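Local atomic coordinates of family 88 glycosyl hydrolase (Bacteroides thetaiotaomicron, PDB entry 5NOA), a protein that probably hydrolyses unsaturated uronic-acid-capped sugars left by polysaccharide lyases, in a gut bacterium that digests complex glycans. Residues Asp154-Ala159 and His186-Tyr191; Trp231-Leu236 and Thr259-Val264; Asp255-Leu260 and Gly306-Ala311. All coordinates share one frame; numbering follows the deposited sequence.

Contact 1 (Asp154-Ala159 and His186-Tyr191); sequences DYWWWA and HEYLAY
Tyr-188, on helix 180-196, presses against Trp-156 and Tyr-155 of the loop 154-159, and each part of its side chain has a different neighbour. CB comes first, lying over one face of the indole benzene ring, 3.4 Å from Trp-156 CE3, where its C-H groups meet the pi cloud in a CH-pi contact. CG stands anti to the carbonyl carbon (chi1 -61°), and the ring beyond it turns one edge to the same indole face, with CD2 3.8 Å from Trp-156 CZ2. The planes of these two rings meet at 71°, an edge-to-face pair. Across the ring, Tyr-188 CE1 lies 3.7 Å from Tyr-155 CD2, and at the tip the phenol OH is 3.9 Å from the same CD2. Here the roles are reversed: Tyr-155 offers its edge to the face of Tyr-188, offset, with the planes at 69°. Large flat residues suit the site because each can give an edge and receive one on its face.

A water joins the backbones, accepting from Trp-156 N at 2.8 Å and donating to Tyr-188 O at 2.9 Å. One helical turn further on, Asp-154 lies over one face of the Tyr-191 ring, its CA 3.7 Å from the ring centroid, while the carboxylate leads away to Tyr-103. The edge of Tyr-191 meets the buried Trp-156 O, which has no hydrogen-bonding partner in the model; Tyr-191 CD2 lies 3.7 Å from it. With Leu-162, Val-165 and Met-166 of helix 160-176 also touching Trp-156, this aromatic cluster fastens an interhelical loop to the helical body, consistent with the (alpha/alpha)6 barrel of six-hairpin glycosidases.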
loop_
_atom_site.group_PDB
_atom_site.type_symbol
_atom_site.label_atom_id
_atom_site.label_comp_id
_atom_site.label_asym_id
_atom_site.label_seq_id
_atom_site.Cartn_x
_atom_site.Cartn_y
_atom_site.Cartn_z
ATOM N N ASP A 154 -0.975 -18.962 -7.801
ATOM C CA ASP A 154 -1.318 -17.813 -8.649
ATOM C C ASP A 154 -2.344 -16.868 -7.982
ATOM O O ASP A 154 -3.098 -16.171 -8.672
ATOM C CB ASP A 154 -1.828 -18.282 -10.013
ATOM C CG ASP A 154 -3.064 -19.133 -9.935
ATOM O OD1 ASP A 154 -3.460 -19.576 -8.853
ATOM O OD2 ASP A 154 -3.594 -19.417 -11.022
ATOM N N TYR A 155 -2.333 -16.839 -6.663
ATOM C CA TYR A 155 -3.237 -15.978 -5.914
ATOM C C TYR A 155 -2.985 -14.491 -6.136
ATOM O O TYR A 155 -3.915 -13.714 -5.980
ATOM C CB TYR A 155 -3.192 -16.301 -4.408
ATOM C CG TYR A 155 -3.841 -17.635 -4.103
ATOM C CD1 TYR A 155 -5.218 -17.740 -4.124
ATOM C CD2 TYR A 155 -3.092 -18.792 -3.873
ATOM C CE1 TYR A 155 -5.840 -18.957 -3.929
ATOM C CE2 TYR A 155 -3.735 -20.005 -3.629
ATOM C CZ TYR A 155 -5.100 -20.075 -3.667
ATOM O OH TYR A 155 -5.785 -21.253 -3.470
ATOM N N TRP A 156 -1.737 -14.100 -6.396
ATOM C CA TRP A 156 -1.360 -12.676 -6.514
ATOM C C TRP A 156 -1.120 -12.365 -7.988
ATOM O O TRP A 156 0.017 -12.329 -8.491
ATOM C CB TRP A 156 -0.166 -12.325 -5.643
ATOM C CG TRP A 156 -0.399 -12.572 -4.184
ATOM C CD1 TRP A 156 -1.602 -12.833 -3.570
ATOM C CD2 TRP A 156 0.600 -12.657 -3.147
ATOM N NE1 TRP A 156 -1.396 -13.085 -2.236
ATOM C CE2 TRP A 156 -0.063 -12.965 -1.947
ATOM C CE3 TRP A 156 2.008 -12.498 -3.112
ATOM C CZ2 TRP A 156 0.629 -13.132 -0.743
ATOM C CZ3 TRP A 156 2.655 -12.662 -1.961
ATOM C CH2 TRP A 156 1.986 -12.969 -0.784
ATOM N N TRP A 157 -2.230 -12.159 -8.696
ATOM C CA TRP A 157 -2.263 -12.011 -10.142
ATOM C C TRP A 157 -2.398 -10.564 -10.625
ATOM O O TRP A 157 -2.492 -10.318 -11.824
ATOM C CB TRP A 157 -3.370 -12.903 -10.766
ATOM C CG TRP A 157 -4.700 -12.681 -10.129
ATOM C CD1 TRP A 157 -5.250 -13.401 -9.096
ATOM C CD2 TRP A 157 -5.667 -11.666 -10.454
ATOM N NE1 TRP A 157 -6.448 -12.866 -8.742
ATOM C CE2 TRP A 157 -6.752 -11.831 -9.577
ATOM C CE3 TRP A 157 -5.740 -10.659 -11.428
ATOM C CZ2 TRP A 157 -7.854 -11.013 -9.606
ATOM C CZ3 TRP A 157 -6.838 -9.883 -11.463
ATOM C CH2 TRP A 157 -7.877 -10.039 -10.555
ATOM N N TRP A 158 -2.389 -9.628 -9.688
ATOM C CA TRP A 158 -2.419 -8.210 -10.021
ATOM C C TRP A 158 -1.513 -7.503 -9.017
ATOM O O TRP A 158 -1.339 -7.951 -7.886
ATOM C CB TRP A 158 -3.865 -7.666 -10.006
ATOM C CG TRP A 158 -4.485 -7.440 -8.640
ATOM C CD1 TRP A 158 -4.852 -6.235 -8.141
ATOM C CD2 TRP A 158 -4.797 -8.401 -7.614
ATOM N NE1 TRP A 158 -5.358 -6.366 -6.889
ATOM C CE2 TRP A 158 -5.350 -7.679 -6.531
ATOM C CE3 TRP A 158 -4.711 -9.800 -7.501
ATOM C CZ2 TRP A 158 -5.695 -8.264 -5.348
ATOM C CZ3 TRP A 158 -5.098 -10.398 -6.311
ATOM C CH2 TRP A 158 -5.563 -9.617 -5.241
ATOM N N ALA A 159 -0.919 -6.401 -9.459
ATOM C CA ALA A 159 0.139 -5.771 -8.674
ATOM C C ALA A 159 -0.310 -5.337 -7.288
ATOM O O ALA A 159 0.414 -5.517 -6.319
ATOM C CB ALA A 159 0.761 -4.593 -9.441
ATOM N N HIS A 186 7.041 -16.190 -0.279
ATOM C CA HIS A 186 7.983 -16.275 -1.392
ATOM C C HIS A 186 7.350 -16.891 -2.638
ATOM O O HIS A 186 7.531 -16.375 -3.746
ATOM C CB HIS A 186 9.187 -17.070 -0.975
ATOM C CG HIS A 186 10.226 -17.115 -2.016
ATOM N ND1 HIS A 186 10.396 -18.200 -2.831
ATOM C CD2 HIS A 186 11.103 -16.176 -2.442
ATOM C CE1 HIS A 186 11.363 -17.953 -3.697
ATOM N NE2 HIS A 186 11.802 -16.722 -3.489
ATOM N N GLU A 187 6.618 -17.993 -2.460
ATOM C CA GLU A 187 6.038 -18.674 -3.605
ATOM C C GLU A 187 5.044 -17.763 -4.339
ATOM O O GLU A 187 5.070 -17.645 -5.575
ATOM C CB GLU A 187 5.351 -19.946 -3.142
ATOM C CG GLU A 187 4.750 -20.710 -4.296
ATOM C CD GLU A 187 4.167 -22.034 -3.928
ATOM O OE1 GLU A 187 4.087 -22.383 -2.744
ATOM O OE2 GLU A 187 3.753 -22.714 -4.905
ATOM N N TYR A 188 4.195 -17.088 -3.586
ATOM C CA TYR A 188 3.184 -16.235 -4.207
ATOM C C TYR A 188 3.804 -14.995 -4.856
ATOM O O TYR A 188 3.351 -14.562 -5.921
ATOM C CB TYR A 188 2.078 -15.861 -3.217
ATOM C CG TYR A 188 1.278 -17.021 -2.639
ATOM C CD1 TYR A 188 1.169 -18.249 -3.269
ATOM C CD2 TYR A 188 0.653 -16.859 -1.410
ATOM C CE1 TYR A 188 0.391 -19.270 -2.699
ATOM C CE2 TYR A 188 -0.061 -17.860 -0.827
ATOM C CZ TYR A 188 -0.202 -19.074 -1.487
ATOM O OH TYR A 188 -0.954 -20.045 -0.877
ATOM N N LEU A 189 4.815 -14.406 -4.229
ATOM C CA LEU A 189 5.476 -13.251 -4.826
ATOM C C LEU A 189 6.274 -13.670 -6.047
ATOM O O LEU A 189 6.293 -12.961 -7.049
ATOM C CB LEU A 189 6.377 -12.589 -3.818
ATOM C CG LEU A 189 7.233 -11.433 -4.350
ATOM C CD1 LEU A 189 6.388 -10.334 -4.918
ATOM C CD2 LEU A 189 8.116 -10.882 -3.262
ATOM N N ALA A 190 6.911 -14.843 -5.999
ATOM C CA ALA A 190 7.669 -15.297 -7.147
ATOM C C ALA A 190 6.752 -15.418 -8.360
ATOM O O ALA A 190 7.147 -15.060 -9.497
ATOM C CB ALA A 190 8.382 -16.616 -6.834
ATOM N N TYR A 191 5.526 -15.907 -8.164
ATOM C CA TYR A 191 4.564 -15.958 -9.258
ATOM C C TYR A 191 4.253 -14.591 -9.813
ATOM O O TYR A 191 4.369 -14.337 -10.993
ATOM C CB TYR A 191 3.251 -16.583 -8.793
ATOM C CG TYR A 191 2.205 -16.501 -9.849
ATOM C CD1 TYR A 191 2.224 -17.399 -10.891
ATOM C CD2 TYR A 191 1.243 -15.492 -9.857
ATOM C CE1 TYR A 191 1.313 -17.329 -11.924
ATOM C CE2 TYR A 191 0.322 -15.410 -10.868
ATOM C CZ TYR A 191 0.374 -16.328 -11.902
ATOM O OH TYR A 191 -0.532 -16.237 -12.914
HETATM O O HOH W 1 0.681 -15.587 -6.428
#

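Contact 2 (Trp231-Leu236 and Thr259-Val264); sequences WVLAGL and TLAKSV
The shortest polar bond, 2.8 Å from Gly-235 N to Trp-231 O, is internal to the helix that sets Val-232, Leu-233 and Leu-236 against Leu-260; the side chains that meet between the helices are all apolar. Leu-260 reaches across with CG anti to its backbone N (chi1 -178°), and its CD2 does most of the touching. Leu-260 CD2 lies 3.8 Å from Val-232 CG1, whose side chain it meets at about a right angle, and equally far from the backbone Leu-233 N. Leu-233 CD1 packs 3.8 Å from Leu-260 CD2 and is also 4.3 Å from Ala-261 CB. From the next turn Leu-236 CD1 touches Leu-260 CD2 more loosely, at 4.2 Å.

Branched aliphatic side chains suit this buried place because their methyls can fill an uneven surface without needing polar partners, and the small Ala-261 lets Leu-233 come close to the helix backbone. The short helical segments approach to 10.5 Å between axes and run at 139°, closer to antiparallel than to perpendicular. Leu-203 and Tyr-204 also cover Leu-260. Two consecutive helices packed through a leucine-rich seam form a helical hairpin, the element from which (alpha/alpha)6 barrels are built.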
loop_
_atom_site.group_PDB
_atom_site.type_symbol
_atom_site.label_atom_id
_atom_site.label_comp_id
_atom_site.label_asym_id
_atom_site.label_seq_id
_atom_site.Cartn_x
_atom_site.Cartn_y
_atom_site.Cartn_z
ATOM N N TRP A 231 1.672 0.475 -4.740
ATOM C CA TRP A 231 1.276 -0.618 -3.882
ATOM C C TRP A 231 2.433 -1.570 -3.664
ATOM O O TRP A 231 2.702 -2.028 -2.543
ATOM C CB TRP A 231 0.127 -1.445 -4.459
ATOM C CG TRP A 231 -1.218 -0.781 -4.571
ATOM C CD1 TRP A 231 -1.892 -0.573 -5.725
ATOM C CD2 TRP A 231 -2.116 -0.393 -3.519
ATOM N NE1 TRP A 231 -3.133 -0.055 -5.467
ATOM C CE2 TRP A 231 -3.292 0.065 -4.128
ATOM C CE3 TRP A 231 -2.060 -0.396 -2.128
ATOM C CZ2 TRP A 231 -4.391 0.516 -3.403
ATOM C CZ3 TRP A 231 -3.175 0.032 -1.413
ATOM C CH2 TRP A 231 -4.309 0.504 -2.063
ATOM N N VAL A 232 3.166 -1.885 -4.722
ATOM C CA VAL A 232 4.229 -2.873 -4.619
ATOM C C VAL A 232 5.376 -2.350 -3.756
ATOM O O VAL A 232 5.896 -3.060 -2.893
ATOM C CB VAL A 232 4.737 -3.340 -5.986
ATOM C CG1 VAL A 232 5.840 -4.385 -5.806
ATOM C CG2 VAL A 232 3.619 -3.903 -6.855
ATOM N N LEU A 233 5.812 -1.118 -4.010
ATOM C CA LEU A 233 6.950 -0.595 -3.264
ATOM C C LEU A 233 6.600 -0.489 -1.776
ATOM O O LEU A 233 7.408 -0.838 -0.905
ATOM C CB LEU A 233 7.397 0.759 -3.803
ATOM C CG LEU A 233 8.688 1.279 -3.199
ATOM C CD1 LEU A 233 9.874 0.545 -3.804
ATOM C CD2 LEU A 233 8.867 2.775 -3.479
ATOM N N ALA A 234 5.411 0.042 -1.491
ATOM C CA ALA A 234 4.970 0.118 -0.099
ATOM C C ALA A 234 4.801 -1.248 0.550
ATOM O O ALA A 234 5.115 -1.428 1.720
ATOM C CB ALA A 234 3.661 0.886 -0.013
ATOM N N GLY A 235 4.314 -2.208 -0.227
ATOM C CA GLY A 235 4.192 -3.554 0.279
ATOM C C GLY A 235 5.500 -4.211 0.614
ATOM O O GLY A 235 5.634 -4.869 1.643
ATOM N N LEU A 236 6.494 -4.029 -0.248
ATOM C CA LEU A 236 7.811 -4.537 0.021
ATOM C C LEU A 236 8.430 -3.875 1.256
ATOM O O LEU A 236 9.090 -4.551 2.052
ATOM C CB LEU A 236 8.725 -4.386 -1.183
ATOM C CG LEU A 236 8.456 -5.337 -2.332
ATOM C CD1 LEU A 236 9.190 -4.902 -3.595
ATOM C CD2 LEU A 236 8.785 -6.774 -1.955
ATOM N N THR A 259 15.800 -2.528 -6.744
ATOM C CA THR A 259 15.656 -2.314 -8.196
ATOM C C THR A 259 14.416 -1.469 -8.495
ATOM O O THR A 259 14.440 -0.518 -9.291
ATOM C CB THR A 259 15.624 -3.629 -9.006
ATOM O OG1 THR A 259 14.442 -4.459 -8.770
ATOM C CG2 THR A 259 16.869 -4.387 -8.816
ATOM N N LEU A 260 13.334 -1.802 -7.821
ATOM C CA LEU A 260 12.087 -1.056 -8.012
ATOM C C LEU A 260 12.244 0.392 -7.555
ATOM O O LEU A 260 11.842 1.320 -8.259
ATOM C CB LEU A 260 10.972 -1.750 -7.241
ATOM C CG LEU A 260 9.593 -1.159 -7.351
ATOM C CD1 LEU A 260 9.113 -1.126 -8.777
ATOM C CD2 LEU A 260 8.606 -1.882 -6.451
ATOM N N ALA A 261 12.880 0.583 -6.404
ATOM C CA ALA A 261 13.098 1.958 -5.945
ATOM C C ALA A 261 13.870 2.806 -6.935
ATOM O O ALA A 261 13.544 3.977 -7.191
ATOM C CB ALA A 261 13.837 1.956 -4.610
ATOM N N LYS A 262 14.892 2.199 -7.528
ATOM C CA LYS A 262 15.727 2.950 -8.456
ATOM C C LYS A 262 14.966 3.385 -9.673
ATOM O O LYS A 262 15.066 4.542 -10.120
ATOM C CB LYS A 262 16.958 2.099 -8.826
ATOM C CG LYS A 262 18.059 2.820 -9.576
ATOM C CD LYS A 262 19.299 1.918 -9.772
ATOM C CE LYS A 262 20.309 2.492 -10.752
ATOM N NZ LYS A 262 20.869 3.794 -10.353
ATOM N N SER A 263 14.162 2.469 -10.194
ATOM C CA SER A 263 13.363 2.795 -11.386
ATOM C C SER A 263 12.238 3.783 -11.077
ATOM O O SER A 263 11.930 4.661 -11.878
ATOM C CB SER A 263 12.797 1.527 -11.983
ATOM O OG SER A 263 13.831 0.755 -12.525
ATOM N N VAL A 264 11.648 3.657 -9.904
ATOM C CA VAL A 264 10.658 4.626 -9.434
ATOM C C VAL A 264 11.272 6.010 -9.350
ATOM O O VAL A 264 10.738 6.985 -9.891
ATOM C CB VAL A 264 10.056 4.190 -8.082
ATOM C CG1 VAL A 264 9.276 5.327 -7.415
ATOM C CG2 VAL A 264 9.145 2.998 -8.268
#

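Contact 3 (Asp255-Leu260 and Gly306-Ala311); sequences DRFRTL and GFLDSA
Phe-257 is the first residue along 255-260 to meet the turn 306-311. Its CG is anti to the backbone N (chi1 -177°), which starts the ring off from the helix toward that turn, and ring atom CE2 does most of the work. Leu-308 CG lies 3.8 Å from Phe-257 CE2, and Leu-308 CD1 is near both CE2 and CZ. Phe-307 CB comes to the edge of the same ring, 4.1 Å from Phe-257 CE2. A flat phenyl suits the place because it presents a broad apolar surface and rim to Phe-307 CB and Leu-308, while its CE1 side faces Leu-233 and Leu-236 of helix 226-242.

Arg-258 follows on the more exposed side. Extended from CG to NE, it passes Leu-308 in the opposite direction, with Arg-258 CG 4.1 Å from Leu-308 CD2, and so combines an apolar stem with a polar end. Arg-258 NE donates to Phe-307 O at 2.8 Å; the N-H...O angle is 160°, and the oxygen lies in the guanidinium plane. The donor in turn lies in the carbonyl plane, with a C=O...N angle of 149°. Beyond the touching residues, Asp-309 N-caps helix 310-328 through His-312 N.

The chemistry is thus divided: hydrocarbon fills the buried part around Phe-257 and Leu-308, while a charged donor on the outer side satisfies a loop carbonyl. That charge would probably polarise the Phe-307 peptide and strengthen the bond, fixing the turn to the helix without a buried ion pair.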
loop_
_atom_site.group_PDB
_atom_site.type_symbol
_atom_site.label_atom_id
_atom_site.label_comp_id
_atom_site.label_asym_id
_atom_site.label_seq_id
_atom_site.Cartn_x
_atom_site.Cartn_y
_atom_site.Cartn_z
ATOM N N ASP A 255 16.702 -7.144 -2.752
ATOM C CA ASP A 255 17.204 -6.886 -4.102
ATOM C C ASP A 255 16.111 -6.292 -4.989
ATOM O O ASP A 255 16.345 -5.340 -5.728
ATOM C CB ASP A 255 17.781 -8.154 -4.749
ATOM C CG ASP A 255 19.147 -8.570 -4.188
ATOM O OD1 ASP A 255 19.738 -7.808 -3.406
ATOM O OD2 ASP A 255 19.595 -9.697 -4.519
ATOM N N ARG A 256 14.911 -6.859 -4.910
ATOM C CA ARG A 256 13.810 -6.323 -5.703
ATOM C C ARG A 256 13.373 -4.946 -5.234
ATOM O O ARG A 256 13.044 -4.084 -6.041
ATOM C CB ARG A 256 12.618 -7.281 -5.709
ATOM C CG ARG A 256 11.426 -6.819 -6.516
ATOM C CD ARG A 256 11.650 -6.611 -7.996
ATOM N NE ARG A 256 11.840 -7.883 -8.664
ATOM C CZ ARG A 256 12.971 -8.320 -9.175
ATOM N NH1 ARG A 256 14.124 -7.608 -9.089
ATOM N NH2 ARG A 256 12.986 -9.518 -9.726
ATOM N N PHE A 257 13.322 -4.750 -3.931
ATOM C CA PHE A 257 13.006 -3.428 -3.396
ATOM C C PHE A 257 13.978 -2.378 -3.937
ATOM O O PHE A 257 13.550 -1.320 -4.356
ATOM C CB PHE A 257 13.047 -3.498 -1.880
ATOM C CG PHE A 257 12.667 -2.240 -1.184
ATOM C CD1 PHE A 257 11.390 -1.747 -1.227
ATOM C CD2 PHE A 257 13.567 -1.602 -0.366
ATOM C CE1 PHE A 257 11.021 -0.605 -0.527
ATOM C CE2 PHE A 257 13.213 -0.457 0.319
ATOM C CZ PHE A 257 11.946 0.041 0.230
ATOM N N ARG A 258 15.266 -2.708 -3.948
ATOM C CA ARG A 258 16.245 -1.764 -4.448
ATOM C C ARG A 258 16.093 -1.486 -5.944
ATOM O O ARG A 258 16.254 -0.330 -6.361
ATOM C CB ARG A 258 17.662 -2.235 -4.159
ATOM C CG ARG A 258 17.975 -2.171 -2.662
ATOM C CD ARG A 258 19.432 -2.449 -2.463
ATOM N NE ARG A 258 19.844 -2.519 -1.094
ATOM C CZ ARG A 258 20.530 -3.506 -0.541
ATOM N NH1 ARG A 258 20.955 -4.567 -1.212
ATOM N NH2 ARG A 258 20.813 -3.379 0.733
ATOM N N THR A 259 15.800 -2.528 -6.744
ATOM C CA THR A 259 15.656 -2.314 -8.196
ATOM C C THR A 259 14.416 -1.469 -8.495
ATOM O O THR A 259 14.440 -0.518 -9.291
ATOM C CB THR A 259 15.624 -3.629 -9.006
ATOM O OG1 THR A 259 14.442 -4.459 -8.770
ATOM C CG2 THR A 259 16.869 -4.387 -8.816
ATOM N N LEU A 260 13.334 -1.802 -7.821
ATOM C CA LEU A 260 12.087 -1.056 -8.012
ATOM C C LEU A 260 12.244 0.392 -7.555
ATOM O O LEU A 260 11.842 1.320 -8.259
ATOM C CB LEU A 260 10.972 -1.750 -7.241
ATOM C CG LEU A 260 9.593 -1.159 -7.351
ATOM C CD1 LEU A 260 9.113 -1.126 -8.777
ATOM C CD2 LEU A 260 8.606 -1.882 -6.451
ATOM N N GLY A 306 17.668 1.556 6.034
ATOM C CA GLY A 306 18.982 1.103 5.669
ATOM C C GLY A 306 19.081 0.242 4.441
ATOM O O GLY A 306 20.082 -0.424 4.230
ATOM N N PHE A 307 18.047 0.279 3.625
ATOM C CA PHE A 307 18.040 -0.467 2.370
ATOM C C PHE A 307 18.314 0.350 1.140
ATOM O O PHE A 307 18.717 -0.216 0.118
ATOM C CB PHE A 307 16.716 -1.201 2.241
ATOM C CG PHE A 307 16.490 -2.177 3.336
ATOM C CD1 PHE A 307 17.260 -3.326 3.418
ATOM C CD2 PHE A 307 15.557 -1.934 4.317
ATOM C CE1 PHE A 307 17.080 -4.216 4.448
ATOM C CE2 PHE A 307 15.376 -2.821 5.362
ATOM C CZ PHE A 307 16.134 -3.965 5.422
ATOM N N LEU A 308 18.084 1.657 1.216
ATOM C CA LEU A 308 18.220 2.563 0.081
ATOM C C LEU A 308 19.216 3.647 0.367
ATOM O O LEU A 308 19.337 4.076 1.509
ATOM C CB LEU A 308 16.859 3.221 -0.286
ATOM C CG LEU A 308 15.751 2.250 -0.657
ATOM C CD1 LEU A 308 14.495 3.052 -0.962
ATOM C CD2 LEU A 308 16.134 1.364 -1.831
ATOM N N ASP A 309 19.906 4.086 -0.668
ATOM C CA ASP A 309 20.978 5.074 -0.569
ATOM C C ASP A 309 20.420 6.453 -0.181
ATOM O O ASP A 309 19.702 7.073 -0.951
ATOM C CB ASP A 309 21.676 5.108 -1.930
ATOM C CG ASP A 309 22.887 6.040 -2.020
ATOM O OD1 ASP A 309 22.860 7.135 -1.464
ATOM O OD2 ASP A 309 23.841 5.665 -2.746
ATOM N N SER A 310 20.752 6.949 1.005
ATOM C CA SER A 310 20.207 8.236 1.487
ATOM C C SER A 310 20.404 9.396 0.549
ATOM O O SER A 310 19.485 10.157 0.265
ATOM C CB SER A 310 20.825 8.601 2.828
ATOM O OG SER A 310 20.503 7.601 3.759
ATOM N N ALA A 311 21.651 9.579 0.116
ATOM C CA ALA A 311 22.020 10.715 -0.731
ATOM C C ALA A 311 21.295 10.680 -2.078
ATOM O O ALA A 311 20.952 11.723 -2.622
ATOM C CB ALA A 311 23.527 10.768 -0.940
#

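From the N terminus, contact 1 closes first: the loop 154-159 returns, by way of helix 160-176, to helix 180-196. Contact 2 opens only afterwards, joining helices 226-242 and 250-266 across the short connection between them. Contact 3 starts at 255-260, before contact 2 has finished, and reaches 306-311 past helix 289-304; the two loops overlap rather than nest and share Thr-259 and Leu-260. Helix 250-266 is therefore their common member, and Ala-261 CB packs on Leu-308 CD2 where the two contacts touch. Contact 1, its centre about 16 Å from that of contact 2, touches it by packing of Ala-159 O on Val-232 CG2.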